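Local coordinates for protein endopolygalacturonase (Chondrostereum purpureum, PDB 1K5C) that probably cleaves the alpha-1,4-galacturonosyl chains of pectin by hydrolysis within the chain, as an endo-acting polygalacturonase of glycosyl hydrolase family 28, at residues Y254-S259 and T294-E299; G224-A229 and Q260-D265. All coordinates share one frame; numbering follows the deposited sequence. Where two conformers were deposited one is given.

Contact 1 of 2, residues Y254-S259 and T294-E299; sequences YGVLIS and TRVTVE
Ile258 O is gripped twice by the strand beside it: Glu299 N donates a hydrogen bond of 2.7 Å, and the CA-H of Val298 leans on the same oxygen. The pairing illustrates how successive coils of a right-handed parallel beta-helix, the fold of family 28 glycosidases, lie in exact register; strands 256-259 and 296-299 run 5° from parallel. The pattern recurs along the pair: Val256 O takes the N-H of Thr297 at 3.0 Å, and Thr297 O takes that of Ile258 while touching the CA-H of Leu257. On one face branched aliphatic residues pair with each other: Val256 CB rests 4.0 Å from Val296 CG2, on the face shared with Ile258 and Val298, the latter pair touching Trp309. On the reverse face Leu257 CD1 lies over the centre of the Tyr254 ring, 4.0 Å above its plane. CG of Tyr254 stands anti to its carbonyl carbon (chi1 -68°), and CD1 lies against Thr294 CB at 3.6 Å, the two side chains pointing the same way. Thr297 OG1, also bonded to Thr321 N, meets the ring edge near CE1, and a water lying in the ring plane joins this hydroxyl, at 2.9 Å, to Tyr254 OH.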
loop_
_atom_site.group_PDB
_atom_site.type_symbol
_atom_site.label_atom_id
_atom_site.label_comp_id
_atom_site.label_asym_id
_atom_site.label_seq_id
_atom_site.Cartn_x
_atom_site.Cartn_y
_atom_site.Cartn_z
ATOM N N TYR A 254 2.686 14.978 9.371
ATOM C CA TYR A 254 1.264 15.267 9.532
ATOM C C TYR A 254 0.527 14.062 10.091
ATOM O O TYR A 254 0.626 12.961 9.536
ATOM C CB TYR A 254 0.556 15.594 8.215
ATOM C CG TYR A 254 0.942 16.897 7.557
ATOM C CD1 TYR A 254 0.182 18.050 7.846
ATOM C CD2 TYR A 254 1.961 16.997 6.648
ATOM C CE1 TYR A 254 0.502 19.280 7.247
ATOM C CE2 TYR A 254 2.263 18.235 6.015
ATOM C CZ TYR A 254 1.495 19.338 6.351
ATOM O OH TYR A 254 1.800 20.563 5.736
ATOM N N GLY A 255 -0.284 14.266 11.152
ATOM C CA GLY A 255 -1.160 13.187 11.566
ATOM C C GLY A 255 -2.138 12.780 10.487
ATOM O O GLY A 255 -2.265 11.586 10.161
ATOM N N VAL A 256 -2.827 13.792 9.936
ATOM C CA VAL A 256 -3.717 13.649 8.808
ATOM C C VAL A 256 -3.358 14.719 7.808
ATOM O O VAL A 256 -3.300 15.893 8.152
ATOM C CB VAL A 256 -5.214 13.835 9.223
ATOM C CG1 VAL A 256 -6.156 13.770 8.029
ATOM C CG2 VAL A 256 -5.629 12.861 10.337
ATOM N N LEU A 257 -3.146 14.311 6.512
ATOM C CA LEU A 257 -2.988 15.274 5.437
ATOM C C LEU A 257 -3.886 14.835 4.281
ATOM O O LEU A 257 -3.698 13.778 3.701
ATOM C CB LEU A 257 -1.530 15.419 4.967
ATOM C CG LEU A 257 -1.315 16.376 3.761
ATOM C CD1 LEU A 257 -1.698 17.809 4.103
ATOM C CD2 LEU A 257 0.124 16.310 3.284
ATOM N N ILE A 258 -4.912 15.660 4.022
ATOM C CA ILE A 258 -5.869 15.436 2.929
ATOM C C ILE A 258 -5.637 16.596 1.992
ATOM O O ILE A 258 -5.900 17.735 2.397
ATOM C CB ILE A 258 -7.284 15.311 3.468
ATOM C CG1 ILE A 258 -7.365 13.929 4.247
ATOM C CG2 ILE A 258 -8.308 15.352 2.336
ATOM C CD1 ILE A 258 -8.595 13.799 5.100
ATOM N N SER A 259 -5.114 16.331 0.792
ATOM C CA SER A 259 -4.643 17.424 -0.034
ATOM C C SER A 259 -4.783 17.142 -1.518
ATOM O O SER A 259 -4.490 16.064 -2.010
ATOM C CB SER A 259 -3.164 17.684 0.267
ATOM O OG SER A 259 -2.639 18.642 -0.676
ATOM N N THR A 294 2.596 18.610 12.388
ATOM C CA THR A 294 1.257 19.197 12.301
ATOM C C THR A 294 0.208 18.128 12.570
ATOM O O THR A 294 0.343 16.988 12.109
ATOM C CB THR A 294 1.062 19.811 10.912
ATOM O OG1 THR A 294 2.015 20.876 10.740
ATOM C CG2 THR A 294 -0.329 20.365 10.717
ATOM N N ARG A 295 -0.841 18.470 13.315
ATOM C CA ARG A 295 -1.920 17.507 13.609
ATOM C C ARG A 295 -2.734 17.157 12.358
ATOM O O ARG A 295 -2.647 16.026 11.871
ATOM C CB ARG A 295 -2.800 18.026 14.756
ATOM C CG ARG A 295 -2.018 18.026 16.106
ATOM C CD ARG A 295 -2.915 18.352 17.267
ATOM N NE ARG A 295 -3.504 19.692 17.332
ATOM C CZ ARG A 295 -2.837 20.727 17.883
ATOM N NH1 ARG A 295 -1.588 20.629 18.319
ATOM N NH2 ARG A 295 -3.442 21.918 17.966
ATOM N N VAL A 296 -3.511 18.115 11.861
ATOM C CA VAL A 296 -4.391 17.872 10.702
ATOM C C VAL A 296 -4.335 19.050 9.750
ATOM O O VAL A 296 -4.564 20.193 10.156
ATOM C CB VAL A 296 -5.839 17.700 11.197
ATOM C CG1 VAL A 296 -6.825 17.614 10.019
ATOM C CG2 VAL A 296 -5.991 16.495 12.112
ATOM N N THR A 297 -4.117 18.764 8.471
ATOM C CA THR A 297 -4.337 19.754 7.415
ATOM C C THR A 297 -5.247 19.119 6.347
ATOM O O THR A 297 -4.996 17.985 5.913
ATOM C CB THR A 297 -3.041 20.282 6.803
ATOM O OG1 THR A 297 -2.500 21.209 7.800
ATOM C CG2 THR A 297 -3.208 21.027 5.478
ATOM N N VAL A 298 -6.257 19.889 5.950
ATOM C CA VAL A 298 -7.128 19.564 4.825
ATOM C C VAL A 298 -6.973 20.718 3.835
ATOM O O VAL A 298 -7.221 21.870 4.213
ATOM C CB VAL A 298 -8.598 19.430 5.275
ATOM C CG1 VAL A 298 -9.497 19.241 4.049
ATOM C CG2 VAL A 298 -8.737 18.275 6.277
ATOM N N GLU A 299 -6.559 20.393 2.601
ATOM C CA GLU A 299 -6.332 21.389 1.542
ATOM C C GLU A 299 -7.124 20.958 0.315
ATOM O O GLU A 299 -6.643 20.230 -0.542
ATOM C CB GLU A 299 -4.819 21.506 1.257
ATOM C CG GLU A 299 -4.508 22.522 0.155
ATOM C CD GLU A 299 -4.372 23.949 0.624
ATOM O OE1 GLU A 299 -4.665 24.257 1.780
ATOM O OE2 GLU A 299 -3.929 24.795 -0.201
HETATM O O HOH W 1 -0.107 22.552 6.883
#

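Contact 2 of 2, residues G224-A229 and Q260-D265; sequences GVRIKA and QSYPDD
Tyr262 brings the edge of its ring to Arg226, while Lys228 runs alongside the same ring, and packing centres on this aromatic group. Arg226 NH2 lies in the ring plane, 3.5 Å from Tyr262 CE1; the two side chains cross at about a right angle, with guanidinium and ring planes 53° apart. Arg226 was deposited in two conformers, and this geometry belongs to one of them. The aliphatic part of Lys228 touches both groups: CD sits 3.7 Å from Tyr262 CE1 and over the centre of the guanidinium. Its chi1 of 29° holds CG well short of a staggered position, whereas the chain beyond is extended and lies side by side with the tyrosine. CB of the cis proline Pro263 covers one face of the ring, offset toward the rim.

Hydrogen bonding is sparser. Tyr262 N reaches Ala229 O in a weak bond of 3.1 Å, bent to 133° at the hydrogen, and Gln260 CA-H touches the same oxygen. A water accepts from Lys228 NZ at 3.1 Å and lies 2.7 Å from Tyr262 OH, so the two polar ends share one bridge.

Charge adds a longer-range term. Arg226 NH2 and Asp265 OD1 stand 4.3 Å apart, and no N-H points at that oxygen; the salt bridge of Asp265 is to Lys253, as that of Lys228 is to Asp174. Arg226, Lys228 and Tyr262 all bind galacturonate in a structure of this protein, though none is bound here, with His195 and Asp173 close by. A basic pair on one strand, facing a tyrosine from the next coil's loop, thus forms part of a sugar-acid site, and Arg226-Ile227-Lys228 is the Arg-Ile-Lys motif of family 28 polygalacturonases.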
loop_
_atom_site.group_PDB
_atom_site.type_symbol
_atom_site.label_atom_id
_atom_site.label_comp_id
_atom_site.label_asym_id
_atom_site.label_seq_id
_atom_site.Cartn_x
_atom_site.Cartn_y
_atom_site.Cartn_z
ATOM N N GLY A 224 0.312 9.925 9.368
ATOM C CA GLY A 224 -0.588 8.904 9.863
ATOM C C GLY A 224 -1.489 8.348 8.727
ATOM O O GLY A 224 -1.337 7.208 8.304
ATOM N N VAL A 225 -2.411 9.209 8.285
ATOM C CA VAL A 225 -3.223 8.901 7.115
ATOM C C VAL A 225 -3.114 10.063 6.139
ATOM O O VAL A 225 -3.048 11.247 6.530
ATOM C CB VAL A 225 -4.689 8.483 7.433
ATOM C CG1 VAL A 225 -4.731 7.268 8.379
ATOM C CG2 VAL A 225 -5.401 9.654 8.050
ATOM N N ARG A 226 -3.151 9.721 4.852
ATOM C CA ARG A 226 -3.137 10.699 3.800
ATOM C C ARG A 226 -4.126 10.374 2.705
ATOM O O ARG A 226 -4.303 9.210 2.344
ATOM C CB ARG A 226 -1.799 10.771 3.043
ATOM C CG ARG A 226 -0.787 11.633 3.790
ATOM C CD ARG A 226 0.425 11.507 2.804
ATOM N NE ARG A 226 0.743 12.533 1.812
ATOM C CZ ARG A 226 1.925 12.667 1.205
ATOM N NH1 ARG A 226 2.875 11.800 1.464
ATOM N NH2 ARG A 226 2.154 13.629 0.323
ATOM N N ILE A 227 -4.719 11.429 2.153
ATOM C CA ILE A 227 -5.427 11.313 0.863
ATOM C C ILE A 227 -4.763 12.381 -0.017
ATOM O O ILE A 227 -4.799 13.561 0.346
ATOM C CB ILE A 227 -6.952 11.514 0.973
ATOM C CG1 ILE A 227 -7.537 10.587 2.037
ATOM C CG2 ILE A 227 -7.623 11.329 -0.402
ATOM C CD1 ILE A 227 -9.057 10.762 2.209
ATOM N N LYS A 228 -4.141 11.942 -1.082
ATOM C CA LYS A 228 -3.354 12.818 -1.970
ATOM C C LYS A 228 -3.896 12.706 -3.385
ATOM O O LYS A 228 -4.002 11.626 -3.934
ATOM C CB LYS A 228 -1.829 12.552 -1.928
ATOM C CG LYS A 228 -1.403 11.155 -1.596
ATOM C CD LYS A 228 0.085 10.941 -1.633
ATOM C CE LYS A 228 0.294 9.500 -1.099
ATOM N NZ LYS A 228 1.488 8.926 -1.635
ATOM N N ALA A 229 -4.169 13.858 -4.002
ATOM C CA ALA A 229 -4.487 13.911 -5.425
ATOM C C ALA A 229 -3.545 14.899 -6.095
ATOM O O ALA A 229 -3.281 15.996 -5.575
ATOM C CB ALA A 229 -5.912 14.342 -5.706
ATOM N N GLN A 260 -5.258 18.185 -2.226
ATOM C CA GLN A 260 -5.360 18.186 -3.671
ATOM C C GLN A 260 -4.254 19.030 -4.323
ATOM O O GLN A 260 -4.390 19.410 -5.501
ATOM C CB GLN A 260 -6.775 18.652 -4.079
ATOM C CG GLN A 260 -7.795 17.570 -3.766
ATOM C CD GLN A 260 -9.235 18.058 -3.761
ATOM O OE1 GLN A 260 -9.533 19.236 -3.485
ATOM N NE2 GLN A 260 -10.168 17.162 -4.026
ATOM N N SER A 261 -3.164 19.236 -3.625
ATOM C CA SER A 261 -2.012 20.008 -4.127
ATOM C C SER A 261 -0.829 19.130 -4.539
ATOM O O SER A 261 0.238 19.687 -4.881
ATOM C CB SER A 261 -1.537 21.009 -3.084
ATOM O OG SER A 261 -2.594 21.955 -2.803
ATOM N N TYR A 262 -0.965 17.804 -4.467
ATOM C CA TYR A 262 0.222 16.941 -4.647
ATOM C C TYR A 262 0.888 17.241 -5.965
ATOM O O TYR A 262 0.233 17.394 -7.014
ATOM C CB TYR A 262 -0.276 15.445 -4.530
ATOM C CG TYR A 262 0.847 14.499 -4.422
ATOM C CD1 TYR A 262 1.384 14.183 -3.134
ATOM C CD2 TYR A 262 1.391 13.954 -5.564
ATOM C CE1 TYR A 262 2.461 13.305 -3.152
ATOM C CE2 TYR A 262 2.461 13.085 -5.575
ATOM C CZ TYR A 262 2.992 12.755 -4.293
ATOM O OH TYR A 262 4.069 11.890 -4.103
ATOM N N PRO A 263 2.234 17.259 -6.008
ATOM C CA PRO A 263 3.159 16.781 -4.962
ATOM C C PRO A 263 3.382 17.749 -3.784
ATOM O O PRO A 263 4.032 17.399 -2.800
ATOM C CB PRO A 263 4.474 16.600 -5.720
ATOM C CG PRO A 263 4.395 17.600 -6.859
ATOM C CD PRO A 263 2.931 17.517 -7.305
ATOM N N ASP A 264 2.870 18.985 -3.868
ATOM C CA ASP A 264 2.963 19.900 -2.759
ATOM C C ASP A 264 1.957 19.530 -1.678
ATOM O O ASP A 264 0.880 18.973 -1.970
ATOM C CB ASP A 264 2.695 21.308 -3.249
ATOM C CG ASP A 264 3.747 21.820 -4.224
ATOM O OD1 ASP A 264 4.942 21.692 -3.904
ATOM O OD2 ASP A 264 3.342 22.351 -5.274
ATOM N N ASP A 265 2.259 19.871 -0.421
ATOM C CA ASP A 265 1.289 19.651 0.654
ATOM C C ASP A 265 0.109 20.643 0.557
ATOM O O ASP A 265 -1.047 20.185 0.762
ATOM C CB ASP A 265 2.009 19.767 2.009
ATOM C CG ASP A 265 3.036 18.695 2.286
ATOM O OD1 ASP A 265 3.079 17.584 1.710
ATOM O OD2 ASP A 265 3.891 18.999 3.197
HETATM O O HOH W 2 3.982 10.687 -1.633
#

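In the fold
Strand 254-259 joins both contacts: it pairs with 294-299 in contact 1 and with 223-230 on its other side, where Ser259 N probably bonds to Ile227 O. The chain then leaves it as the loop that supplies contact 2. Both are largely buried, their centres about 8 Å apart, but their chemistry differs. Contact 1 is coil-on-coil stacking, dominated by regular backbone bonds and in-register residue pairs; contact 2 leans on side chains, with one weak direct backbone bond and a bridging water, and it includes three galacturonate-binding residues. The two interlock where Ser259 OG probably bonds to Asp265 O, tying the loop back to the strand from which it springs.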